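Local coordinates for transcription inhibitor protein Gfh1 (Thermus thermophilus, PDB 2F23) that inhibits all catalytic activities of RNA polymerase by partially occluding its substrate-binding site and preventing NTP binding, with a pH-dependent conformational change switching it on, at residues Ile83-Val88 and Val104-Glu109; Val88-Asp93 and Val151-Gly156; Glu98-Gln103 and Thr115-Ser120. One frame throughout, in Å; residues are numbered along the deposited sequence.

Contact 1: residues Ile83-Val88 and Val104-Glu109; sequences IGLGSV and VVSPAE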
ATOM      1  N   ILE A  83      17.205  -5.099   3.246  1.00  6.08           N
ATOM      2  CA  ILE A  83      16.735  -5.103   4.626  1.00  6.92           C
ATOM      3  C   ILE A  83      17.123  -6.318   5.449  1.00  7.04           C
ATOM      4  O   ILE A  83      16.799  -7.448   5.102  1.00  7.69           O
ATOM      5  CB  ILE A  83      15.197  -4.958   4.676  1.00  6.36           C
ATOM      6  CG1 ILE A  83      14.780  -3.675   3.957  1.00  7.49           C
ATOM      7  CG2 ILE A  83      14.716  -4.948   6.124  1.00  6.31           C
ATOM      8  CD1 ILE A  83      13.300  -3.571   3.706  1.00  8.47           C
ATOM      9  N   GLY A  84      17.807  -6.057   6.558  1.00  7.56           N
ATOM     10  CA  GLY A  84      18.225  -7.117   7.453  1.00  7.76           C
ATOM     11  C   GLY A  84      18.202  -6.626   8.884  1.00  9.05           C
ATOM     12  O   GLY A  84      17.737  -5.524   9.172  1.00  7.59           O
ATOM     13  N   LEU A  85      18.707  -7.446   9.791  1.00  8.64           N
ATOM     14  CA  LEU A  85      18.755  -7.075  11.196  1.00 11.16           C
ATOM     15  C   LEU A  85      19.529  -5.758  11.306  1.00 10.06           C
ATOM     16  O   LEU A  85      20.627  -5.629  10.757  1.00 12.22           O
ATOM     17  CB  LEU A  85      19.457  -8.190  11.972  1.00 12.15           C
ATOM     18  CG  LEU A  85      19.397  -8.249  13.495  1.00 16.84           C
ATOM     19  CD1 LEU A  85      17.954  -8.200  13.977  1.00 11.33           C
ATOM     20  CD2 LEU A  85      20.070  -9.543  13.947  1.00 16.37           C
ATOM     21  N   GLY A  86      18.942  -4.775  11.985  1.00  9.95           N
ATOM     22  CA  GLY A  86      19.600  -3.490  12.151  1.00  9.84           C
ATOM     23  C   GLY A  86      19.221  -2.418  11.143  1.00 10.99           C
ATOM     24  O   GLY A  86      19.511  -1.235  11.344  1.00 12.94           O
ATOM     25  N   SER A  87      18.575  -2.815  10.053  1.00  9.20           N
ATOM     26  CA  SER A  87      18.188  -1.851   9.025  1.00  7.38           C
ATOM     27  C   SER A  87      17.048  -0.936   9.433  1.00  6.63           C
ATOM     28  O   SER A  87      16.062  -1.380  10.019  1.00  6.80           O
ATOM     29  CB  SER A  87      17.769  -2.566   7.734  1.00  6.71           C
ATOM     30  OG  SER A  87      18.834  -3.298   7.159  1.00  7.98           O
ATOM     31  N   VAL A  88      17.194   0.348   9.115  1.00  6.97           N
ATOM     32  CA  VAL A  88      16.147   1.326   9.369  1.00  8.01           C
ATOM     33  C   VAL A  88      15.509   1.497   7.995  1.00  8.04           C
ATOM     34  O   VAL A  88      16.190   1.792   7.009  1.00  9.58           O
ATOM     35  CB  VAL A  88      16.704   2.674   9.852  1.00  7.97           C
ATOM     36  CG1 VAL A  88      15.578   3.695   9.910  1.00  8.74           C
ATOM     37  CG2 VAL A  88      17.340   2.508  11.233  1.00  7.93           C
ATOM     38  N   VAL A 104      14.395  -2.974  11.894  1.00  9.65           N
ATOM     39  CA  VAL A 104      14.309  -4.400  12.164  1.00  9.78           C
ATOM     40  C   VAL A 104      15.318  -4.707  13.267  1.00 11.55           C
ATOM     41  O   VAL A 104      16.499  -4.381  13.147  1.00 11.00           O
ATOM     42  CB  VAL A 104      14.639  -5.234  10.902  1.00  9.98           C
ATOM     43  CG1 VAL A 104      14.636  -6.708  11.241  1.00 11.93           C
ATOM     44  CG2 VAL A 104      13.606  -4.955   9.806  1.00 10.76           C
ATOM     45  N   VAL A 105      14.848  -5.316  14.351  1.00  9.78           N
ATOM     46  CA  VAL A 105      15.727  -5.638  15.469  1.00 11.24           C
ATOM     47  C   VAL A 105      15.468  -7.047  15.981  1.00 10.84           C
ATOM     48  O   VAL A 105      14.541  -7.719  15.532  1.00 11.34           O
ATOM     49  CB  VAL A 105      15.516  -4.648  16.638  1.00 11.20           C
ATOM     50  CG1 VAL A 105      15.859  -3.228  16.188  1.00 11.99           C
ATOM     51  CG2 VAL A 105      14.068  -4.704  17.115  1.00 10.01           C
ATOM     52  N   SER A 106      16.293  -7.500  16.916  1.00 12.38           N
ATOM     53  CA  SER A 106      16.090  -8.825  17.484  1.00 11.89           C
ATOM     54  C   SER A 106      14.829  -8.788  18.337  1.00 12.69           C
ATOM     55  O   SER A 106      14.431  -7.732  18.830  1.00 13.44           O
ATOM     56  CB  SER A 106      17.293  -9.241  18.331  1.00 15.84           C
ATOM     57  OG  SER A 106      18.416  -9.490  17.504  1.00 23.03           O
ATOM     58  N   PRO A 107      14.173  -9.942  18.516  1.00 12.05           N
ATOM     59  CA  PRO A 107      12.947 -10.030  19.312  1.00 13.63           C
ATOM     60  C   PRO A 107      12.998  -9.305  20.655  1.00 13.06           C
ATOM     61  O   PRO A 107      12.052  -8.614  21.025  1.00 15.53           O
ATOM     62  CB  PRO A 107      12.753 -11.534  19.465  1.00 14.33           C
ATOM     63  CG  PRO A 107      13.234 -12.045  18.147  1.00 13.84           C
ATOM     64  CD  PRO A 107      14.518 -11.259  17.945  1.00 14.82           C
ATOM     65  N   ALA A 108      14.109  -9.458  21.368  1.00 14.31           N
ATOM     66  CA  ALA A 108      14.278  -8.838  22.676  1.00 14.92           C
ATOM     67  C   ALA A 108      14.345  -7.313  22.655  1.00 15.71           C
ATOM     68  O   ALA A 108      14.196  -6.670  23.693  1.00 14.65           O
ATOM     69  CB  ALA A 108      15.524  -9.397  23.348  1.00 14.80           C
ATOM     70  N   GLU A 109      14.558  -6.735  21.478  1.00 16.00           N
ATOM     71  CA  GLU A 109      14.657  -5.282  21.345  1.00 17.26           C
ATOM     72  C   GLU A 109      13.401  -4.617  20.782  1.00 16.85           C
ATOM     73  O   GLU A 109      13.342  -3.393  20.655  1.00 17.66           O
ATOM     74  CB  GLU A 109      15.852  -4.926  20.455  1.00 19.41           C
ATOM     75  CG  GLU A 109      17.209  -5.195  21.085  1.00 22.88           C
ATOM     76  CD  GLU A 109      18.336  -5.168  20.069  1.00 24.43           C
ATOM     77  OE1 GLU A 109      18.464  -6.141  19.299  1.00 27.30           O
ATOM     78  OE2 GLU A 109      19.088  -4.171  20.032  1.00 27.08           O
TER
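The flat group that takes the closest side-chain contact here is the Val-105–Ser-106 peptide. Methyl CD1 of Leu-85 sits directly over one face of it, 3.4 Å from Val-105 C and just as near to Ser-106 N. From this peptide, Ser-106 N gives a weak hydrogen bond to Glu-109 OE1 (3.5 Å). A second flat group, the Val-104 carbonyl, is approached from above its plane: Gly-86 N reaches Val-104 O at 2.7 Å, lying 29° out of that plane.

The donor comes from a type II beta turn, Gly-84 to Ser-87, that leads into strand 88-92 of the FKBP-like C-terminal domain and lies against the end of strand 99-105. Gly-86 holds the third position of the turn with phi 95°, where a CB would jam against the carbonyl O of Leu-85. Two bonds inside the segment brace the turn: Ser-87 N to Gly-84 O, and Gly-84 N to Ser-87 OG (3.0 Å), the latter almost straight at 170°. Across the contact, Val-104 N answers with a bond to Ser-87 O (3.0 Å), coming in nearly along the C=O axis, so the backbone of Val-104 is held through both its N-H and its carbonyl.

Leu-85 CG is anti to the backbone N, which lets the isobutyl group reach back over the opposing chain although its CB points away; Asp-121 also touches it. On the buried side, Val-104 CB rests 3.6 Å from Gly-84 O, while its CG2 meets Ile-83 CG2 at 3.8 Å, the two side chains crossing at about a right angle.

Contact 2: residues Val88-Asp93 and Val151-Gly156; sequences VVELED and VVAIHG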
ATOM      1  N   VAL A  88      17.194   0.348   9.115  1.00  6.97           N
ATOM      2  CA  VAL A  88      16.147   1.326   9.369  1.00  8.01           C
ATOM      3  C   VAL A  88      15.509   1.497   7.995  1.00  8.04           C
ATOM      4  O   VAL A  88      16.190   1.792   7.009  1.00  9.58           O
ATOM      5  CB  VAL A  88      16.704   2.674   9.852  1.00  7.97           C
ATOM      6  CG1 VAL A  88      15.578   3.695   9.910  1.00  8.74           C
ATOM      7  CG2 VAL A  88      17.340   2.508  11.233  1.00  7.93           C
ATOM      8  N   VAL A  89      14.202   1.299   7.935  1.00  8.14           N
ATOM      9  CA  VAL A  89      13.495   1.365   6.670  1.00  7.35           C
ATOM     10  C   VAL A  89      12.424   2.441   6.639  1.00  7.86           C
ATOM     11  O   VAL A  89      11.596   2.534   7.547  1.00  8.44           O
ATOM     12  CB  VAL A  89      12.825   0.000   6.382  1.00  7.63           C
ATOM     13  CG1 VAL A  89      12.319  -0.063   4.948  1.00 10.05           C
ATOM     14  CG2 VAL A  89      13.809  -1.121   6.661  1.00  9.43           C
ATOM     15  N   GLU A  90      12.453   3.253   5.588  1.00  6.23           N
ATOM     16  CA  GLU A  90      11.458   4.299   5.391  1.00  7.60           C
ATOM     17  C   GLU A  90      10.442   3.718   4.415  1.00  7.63           C
ATOM     18  O   GLU A  90      10.814   3.219   3.353  1.00  9.43           O
ATOM     19  CB  GLU A  90      12.105   5.552   4.808  1.00 10.95           C
ATOM     20  CG  GLU A  90      13.045   6.245   5.776  1.00 17.06           C
ATOM     21  CD  GLU A  90      13.729   7.448   5.167  1.00 22.50           C
ATOM     22  OE1 GLU A  90      13.031   8.274   4.540  1.00 24.84           O
ATOM     23  OE2 GLU A  90      14.962   7.569   5.322  1.00 26.04           O
ATOM     24  N   LEU A  91       9.169   3.781   4.793  1.00  6.69           N
ATOM     25  CA  LEU A  91       8.071   3.232   4.000  1.00  7.67           C
ATOM     26  C   LEU A  91       7.041   4.300   3.663  1.00  9.06           C
ATOM     27  O   LEU A  91       6.897   5.286   4.382  1.00 10.12           O
ATOM     28  CB  LEU A  91       7.367   2.134   4.796  1.00  9.74           C
ATOM     29  CG  LEU A  91       8.221   0.982   5.335  1.00  8.00           C
ATOM     30  CD1 LEU A  91       7.434   0.219   6.390  1.00 11.71           C
ATOM     31  CD2 LEU A  91       8.636   0.078   4.191  1.00  8.93           C
ATOM     32  N   GLU A  92       6.320   4.095   2.566  1.00  9.11           N
ATOM     33  CA  GLU A  92       5.280   5.033   2.164  1.00 10.20           C
ATOM     34  C   GLU A  92       4.097   4.278   1.583  1.00 10.13           C
ATOM     35  O   GLU A  92       4.247   3.490   0.652  1.00  9.29           O
ATOM     36  CB  GLU A  92       5.800   6.029   1.125  1.00 11.75           C
ATOM     37  CG  GLU A  92       4.719   6.994   0.636  1.00 16.44           C
ATOM     38  CD  GLU A  92       5.188   7.876  -0.500  1.00 19.48           C
ATOM     39  OE1 GLU A  92       5.957   8.827  -0.245  1.00 21.91           O
ATOM     40  OE2 GLU A  92       4.794   7.607  -1.656  1.00 22.97           O
ATOM     41  N   ASP A  93       2.921   4.529   2.146  1.00 10.85           N
ATOM     42  CA  ASP A  93       1.685   3.903   1.699  1.00 12.00           C
ATOM     43  C   ASP A  93       1.364   4.513   0.330  1.00 11.59           C
ATOM     44  O   ASP A  93       1.170   5.722   0.212  1.00 11.19           O
ATOM     45  CB  ASP A  93       0.567   4.217   2.697  1.00 13.96           C
ATOM     46  CG  ASP A  93      -0.716   3.474   2.395  1.00 16.33           C
ATOM     47  OD1 ASP A  93      -1.082   3.384   1.207  1.00 17.93           O
ATOM     48  OD2 ASP A  93      -1.367   2.991   3.350  1.00 20.22           O
ATOM     49  N   VAL A 151       8.844   0.505  -0.241  1.00  7.52           N
ATOM     50  CA  VAL A 151      10.101   0.756   0.459  1.00  6.86           C
ATOM     51  C   VAL A 151      10.769   1.947  -0.218  1.00  7.79           C
ATOM     52  O   VAL A 151      11.123   1.885  -1.390  1.00  6.82           O
ATOM     53  CB  VAL A 151      11.037  -0.468   0.385  1.00  6.99           C
ATOM     54  CG1 VAL A 151      12.343  -0.172   1.107  1.00  7.36           C
ATOM     55  CG2 VAL A 151      10.348  -1.676   1.004  1.00  8.42           C
ATOM     56  N   VAL A 152      10.933   3.036   0.530  1.00  9.09           N
ATOM     57  CA  VAL A 152      11.524   4.254  -0.009  1.00 10.12           C
ATOM     58  C   VAL A 152      13.020   4.396   0.241  1.00  9.89           C
ATOM     59  O   VAL A 152      13.754   4.904  -0.614  1.00 11.60           O
ATOM     60  CB  VAL A 152      10.796   5.492   0.561  1.00 12.41           C
ATOM     61  CG1 VAL A 152      11.466   6.773   0.088  1.00 14.00           C
ATOM     62  CG2 VAL A 152       9.340   5.466   0.122  1.00 12.03           C
ATOM     63  N   ALA A 153      13.471   3.946   1.406  1.00  8.39           N
ATOM     64  CA  ALA A 153      14.880   4.043   1.763  1.00  8.88           C
ATOM     65  C   ALA A 153      15.262   2.987   2.791  1.00  7.97           C
ATOM     66  O   ALA A 153      14.428   2.546   3.583  1.00  8.20           O
ATOM     67  CB  ALA A 153      15.178   5.438   2.320  1.00  8.33           C
ATOM     68  N   ILE A 154      16.529   2.584   2.764  1.00  8.20           N
ATOM     69  CA  ILE A 154      17.065   1.600   3.702  1.00  7.55           C
ATOM     70  C   ILE A 154      18.448   2.089   4.107  1.00  9.06           C
ATOM     71  O   ILE A 154      19.271   2.401   3.247  1.00 12.24           O
ATOM     72  CB  ILE A 154      17.231   0.207   3.051  1.00  7.08           C
ATOM     73  CG1 ILE A 154      15.880  -0.307   2.553  1.00  7.45           C
ATOM     74  CG2 ILE A 154      17.845  -0.773   4.063  1.00  8.19           C
ATOM     75  CD1 ILE A 154      15.998  -1.527   1.663  1.00  9.76           C
ATOM     76  N   HIS A 155      18.706   2.169   5.405  1.00 10.78           N
ATOM     77  CA  HIS A 155      20.016   2.612   5.866  1.00 13.21           C
ATOM     78  C   HIS A 155      20.305   2.143   7.278  1.00 15.75           C
ATOM     79  O   HIS A 155      19.473   1.500   7.915  1.00 15.61           O
ATOM     80  CB  HIS A 155      20.129   4.137   5.803  1.00 15.74           C
ATOM     81  CG  HIS A 155      19.023   4.858   6.505  1.00 16.61           C
ATOM     82  ND1 HIS A 155      17.875   5.267   5.862  1.00 20.86           N
ATOM     83  CD2 HIS A 155      18.883   5.232   7.799  1.00 17.92           C
ATOM     84  CE1 HIS A 155      17.075   5.863   6.728  1.00 19.65           C
ATOM     85  NE2 HIS A 155      17.663   5.854   7.911  1.00 19.04           N
ATOM     86  N   GLY A 156      21.501   2.465   7.758  1.00 17.90           N
ATOM     87  CA  GLY A 156      21.879   2.074   9.103  1.00 19.39           C
ATOM     88  C   GLY A 156      21.331   3.051  10.124  1.00 21.82           C
ATOM     89  O   GLY A 156      20.706   4.052   9.711  1.00 22.70           O
ATOM     90  OXT GLY A 156      21.521   2.820  11.336  1.00 24.86           O
TER
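His-155 takes the crowded first torsion, chi1 53°, with CG between the backbone N and the carbonyl carbon, and this folds the imidazole back toward strand 88-92. Glu-90 has CG anti to its carbonyl carbon (chi1 -68°) and runs on extended, so OE2 arrives at the ring edge, near its plane and 3.1 Å from His-155 CE1. Carboxylate and ring planes are 78° apart. Val-88 O lies over the centre of one ring face, and Val-88 CG1 touches His-155 NE2 at 3.6 Å.

Antiparallel pairing of strands 88-92 and 145-155 sets this register: Val-88 and His-155 form a hydrogen-bonded pair, with Val-88 N to His-155 O at 2.8 Å and His-155 N to Val-88 O at 3.0 Å. Farther along, a classic beta bulge places Val-152 and Ala-153 both opposite Glu-90, whose O accepts from Val-152 N (2.8 Å) and weakly from Ala-153 N (3.4 Å). On the buried face, Val-89 CG1 packs on Val-151 CG1 at 3.8 Å. Replacing Glu-90 by an alanine would remove the carboxylate at the ring edge and the chain beyond CB that lies over Ala-153 CB, and would probably leave the imidazole less firmly placed.

A carboxylate oxygen beside CE1, the carbon between the two ring nitrogens, would be expected to stabilise positive charge on His-155 and so tend to raise its pKa.

Contact 3: residues Glu98-Gln103 and Thr115-Ser120; sequences ERLSVQ and TPMKIS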
ATOM      1  N   GLU A  98       0.926   8.110   3.352  1.00 17.49           N
ATOM      2  CA  GLU A  98       1.400   8.082   4.731  1.00 18.46           C
ATOM      3  C   GLU A  98       2.828   7.551   4.798  1.00 17.42           C
ATOM      4  O   GLU A  98       3.165   6.560   4.152  1.00 17.41           O
ATOM      5  CB  GLU A  98       0.490   7.199   5.587  1.00 22.54           C
ATOM      6  CG  GLU A  98       0.902   7.117   7.052  1.00 29.33           C
ATOM      7  CD  GLU A  98      -0.033   6.250   7.876  1.00 32.78           C
ATOM      8  OE1 GLU A  98      -1.252   6.530   7.886  1.00 35.17           O
ATOM      9  OE2 GLU A  98       0.450   5.294   8.517  1.00 35.66           O
ATOM     10  N   ARG A  99       3.664   8.214   5.589  1.00 17.12           N
ATOM     11  CA  ARG A  99       5.049   7.798   5.738  1.00 17.13           C
ATOM     12  C   ARG A  99       5.277   7.217   7.124  1.00 17.72           C
ATOM     13  O   ARG A  99       4.792   7.748   8.122  1.00 19.30           O
ATOM     14  CB  ARG A  99       5.981   8.983   5.483  1.00 18.85           C
ATOM     15  CG  ARG A  99       5.856   9.529   4.070  1.00 23.44           C
ATOM     16  CD  ARG A  99       6.739  10.738   3.837  1.00 27.86           C
ATOM     17  NE  ARG A  99       6.580  11.260   2.481  1.00 32.38           N
ATOM     18  CZ  ARG A  99       7.201  12.338   2.016  1.00 33.61           C
ATOM     19  NH1 ARG A  99       8.029  13.018   2.798  1.00 35.77           N
ATOM     20  NH2 ARG A  99       6.998  12.738   0.767  1.00 35.32           N
ATOM     21  N   LEU A 100       6.013   6.112   7.170  1.00 15.08           N
ATOM     22  CA  LEU A 100       6.311   5.410   8.409  1.00 14.65           C
ATOM     23  C   LEU A 100       7.718   4.843   8.326  1.00 13.65           C
ATOM     24  O   LEU A 100       8.151   4.425   7.260  1.00 13.11           O
ATOM     25  CB  LEU A 100       5.322   4.254   8.592  1.00 17.36           C
ATOM     26  CG  LEU A 100       5.647   3.205   9.660  1.00 19.37           C
ATOM     27  CD1 LEU A 100       5.485   3.819  11.035  1.00 19.96           C
ATOM     28  CD2 LEU A 100       4.728   2.006   9.502  1.00 20.23           C
ATOM     29  N   SER A 101       8.441   4.842   9.437  1.00 12.85           N
ATOM     30  CA  SER A 101       9.779   4.271   9.433  1.00 12.31           C
ATOM     31  C   SER A 101       9.851   3.206  10.517  1.00 11.04           C
ATOM     32  O   SER A 101       9.158   3.280  11.535  1.00 11.55           O
ATOM     33  CB  SER A 101      10.850   5.344   9.664  1.00 12.88           C
ATOM     34  OG  SER A 101      10.708   5.947  10.933  1.00 16.42           O
ATOM     35  N   VAL A 102      10.677   2.198  10.280  1.00 10.26           N
ATOM     36  CA  VAL A 102      10.833   1.106  11.229  1.00  9.66           C
ATOM     37  C   VAL A 102      12.271   0.633  11.219  1.00  9.32           C
ATOM     38  O   VAL A 102      13.023   0.915  10.289  1.00 10.26           O
ATOM     39  CB  VAL A 102       9.947  -0.105  10.849  1.00 10.43           C
ATOM     40  CG1 VAL A 102       8.492   0.305  10.791  1.00  9.70           C
ATOM     41  CG2 VAL A 102      10.396  -0.678   9.509  1.00 11.12           C
ATOM     42  N   GLN A 103      12.660  -0.067  12.274  1.00 10.41           N
ATOM     43  CA  GLN A 103      13.992  -0.633  12.330  1.00  9.78           C
ATOM     44  C   GLN A 103      13.817  -2.091  12.698  1.00 10.61           C
ATOM     45  O   GLN A 103      13.146  -2.413  13.680  1.00 10.13           O
ATOM     46  CB  GLN A 103      14.881   0.055  13.371  1.00 12.52           C
ATOM     47  CG  GLN A 103      16.250  -0.608  13.463  1.00 12.59           C
ATOM     48  CD  GLN A 103      17.204   0.083  14.414  1.00 14.24           C
ATOM     49  OE1 GLN A 103      16.843   0.418  15.543  1.00 15.85           O
ATOM     50  NE2 GLN A 103      18.442   0.281  13.966  1.00 17.67           N
ATOM     51  N   THR A 115       9.885   5.451  17.440  1.00 14.43           N
ATOM     52  CA  THR A 115       9.909   5.970  16.079  1.00 14.93           C
ATOM     53  C   THR A 115      11.378   6.183  15.739  1.00 14.90           C
ATOM     54  O   THR A 115      12.046   7.016  16.346  1.00 13.76           O
ATOM     55  CB  THR A 115       9.181   7.324  15.944  1.00 14.65           C
ATOM     56  OG1 THR A 115       7.802   7.165  16.287  1.00 16.55           O
ATOM     57  CG2 THR A 115       9.278   7.833  14.508  1.00 15.90           C
ATOM     58  N   PRO A 116      11.910   5.403  14.787  1.00 14.20           N
ATOM     59  CA  PRO A 116      11.194   4.358  14.046  1.00 14.27           C
ATOM     60  C   PRO A 116      10.720   3.212  14.936  1.00 13.39           C
ATOM     61  O   PRO A 116      11.312   2.945  15.983  1.00 11.87           O
ATOM     62  CB  PRO A 116      12.222   3.904  13.014  1.00 15.02           C
ATOM     63  CG  PRO A 116      13.527   4.149  13.699  1.00 18.69           C
ATOM     64  CD  PRO A 116      13.308   5.500  14.332  1.00 14.76           C
ATOM     65  N   MET A 117       9.644   2.548  14.524  1.00 13.34           N
ATOM     66  CA  MET A 117       9.121   1.424  15.291  1.00 14.01           C
ATOM     67  C   MET A 117      10.166   0.314  15.268  1.00 12.37           C
ATOM     68  O   MET A 117      10.635  -0.062  14.196  1.00 13.78           O
ATOM     69  CB  MET A 117       7.826   0.874  14.671  1.00 16.20           C
ATOM     70  CG  MET A 117       6.589   1.759  14.762  1.00 19.17           C
ATOM     71  SD  MET A 117       5.036   0.781  14.746  1.00 21.33           S
ATOM     72  CE  MET A 117       5.474  -0.560  13.728  1.00 12.09           C
ATOM     73  N   LYS A 118      10.540  -0.198  16.436  1.00 11.76           N
ATOM     74  CA  LYS A 118      11.504  -1.292  16.498  1.00 12.31           C
ATOM     75  C   LYS A 118      10.694  -2.574  16.371  1.00 13.43           C
ATOM     76  O   LYS A 118       9.982  -2.972  17.293  1.00 12.33           O
ATOM     77  CB  LYS A 118      12.279  -1.272  17.815  1.00 13.48           C
ATOM     78  CG  LYS A 118      13.248  -0.105  17.931  1.00 15.98           C
ATOM     79  CD  LYS A 118      14.181  -0.274  19.118  1.00 15.39           C
ATOM     80  CE  LYS A 118      15.157   0.886  19.221  1.00 17.91           C
ATOM     81  NZ  LYS A 118      14.452   2.163  19.533  1.00 20.07           N
ATOM     82  N   ILE A 119      10.805  -3.202  15.208  1.00 11.74           N
ATOM     83  CA  ILE A 119      10.064  -4.412  14.891  1.00 12.34           C
ATOM     84  C   ILE A 119      10.941  -5.654  14.951  1.00 12.64           C
ATOM     85  O   ILE A 119      12.026  -5.686  14.374  1.00 10.55           O
ATOM     86  CB  ILE A 119       9.461  -4.287  13.480  1.00 14.27           C
ATOM     87  CG1 ILE A 119       8.620  -3.013  13.400  1.00 17.40           C
ATOM     88  CG2 ILE A 119       8.620  -5.510  13.141  1.00 16.17           C
ATOM     89  CD1 ILE A 119       8.124  -2.712  12.018  1.00 20.71           C
ATOM     90  N   SER A 120      10.457  -6.678  15.647  1.00 10.63           N
ATOM     91  CA  SER A 120      11.189  -7.931  15.774  1.00 10.30           C
ATOM     92  C   SER A 120      11.311  -8.613  14.420  1.00 10.96           C
ATOM     93  O   SER A 120      10.337  -8.684  13.672  1.00 10.37           O
ATOM     94  CB  SER A 120      10.461  -8.858  16.748  1.00 10.00           C
ATOM     95  OG  SER A 120      10.969 -10.180  16.673  1.00 13.05           O
TER
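Ile-119 CD1 is pressed into the side of Val-102, 3.3 Å from CG1 and 3.4 Å from CB, both tighter than usual van der Waals contact. The two side chains cross obliquely; Val-102 CG1, anti to its own carbonyl carbon, is the branch presented to the methyl. The same CG1 meets Met-117 CB at 4.0 Å, with Val-102 and Met-117 side by side and pointing the same way, and Leu-100 CD1 extends the apolar patch toward Met-117 CG. Helix 124-129 adds to this core, Leu-129 touching Val-102 and Met-125 touching Ile-119.

Backbone bonds pair the strands in parallel. Strand 117-120 is an outermost strand of the mixed sheet in the FKBP-like domain, and the short segments diverge by 49°, consistent with a pairing of only two bridges, Val-102 with Met-117 and Gln-103 with Lys-118. Met-117 N bonds to Ser-101 O (3.1 Å), approaching from above the carbonyl plane. Gln-103 then uses both backbone groups: its N donates to Met-117 O at 2.8 Å, and its O receives Ile-119 N at 2.9 Å in the carbonyl plane.

The strand is entered through a cis peptide before Pro-116, whose CB points toward strand 99-105. Ser-101, with OG in the crowded position between backbone N and carbonyl carbon (chi1 63°), brings that oxygen to 3.3 Å from Pro-116 CB. On the sheet face opposite Val-102, the extended Gln-103 runs alongside Lys-118. Their polar ends have partners elsewhere: Gln-103 NE2 bonds to Gly-86 O, and Lys-118 NZ makes a salt bridge with Asp-114.

All three contacts reach one mixed sheet, contact 1 through the turn that leads into strand 88-92; the strand order across this region is 117-120, 99-105, 88-92, 145-155. Contacts 2 and 3 have centres about 9 Å apart and are joined through the neighbouring strands 88-92 and 99-105, where Val-89 N lies 2.7 Å from Val-102 O, a probable hydrogen bond; along the chain, contact 3 is nested inside the loop that contact 2 closes. Contact 1, centred about 10 Å from contact 3, continues strand 99-105, and Val-105 N approaches Ile-119 O at 2.8 Å, again a probable hydrogen bond. Contact 1 shares Val-88 with contact 2, about 13 Å away between centres, and they pack where Ile-83 CG1 meets Ile-154 CD1 at 3.4 Å.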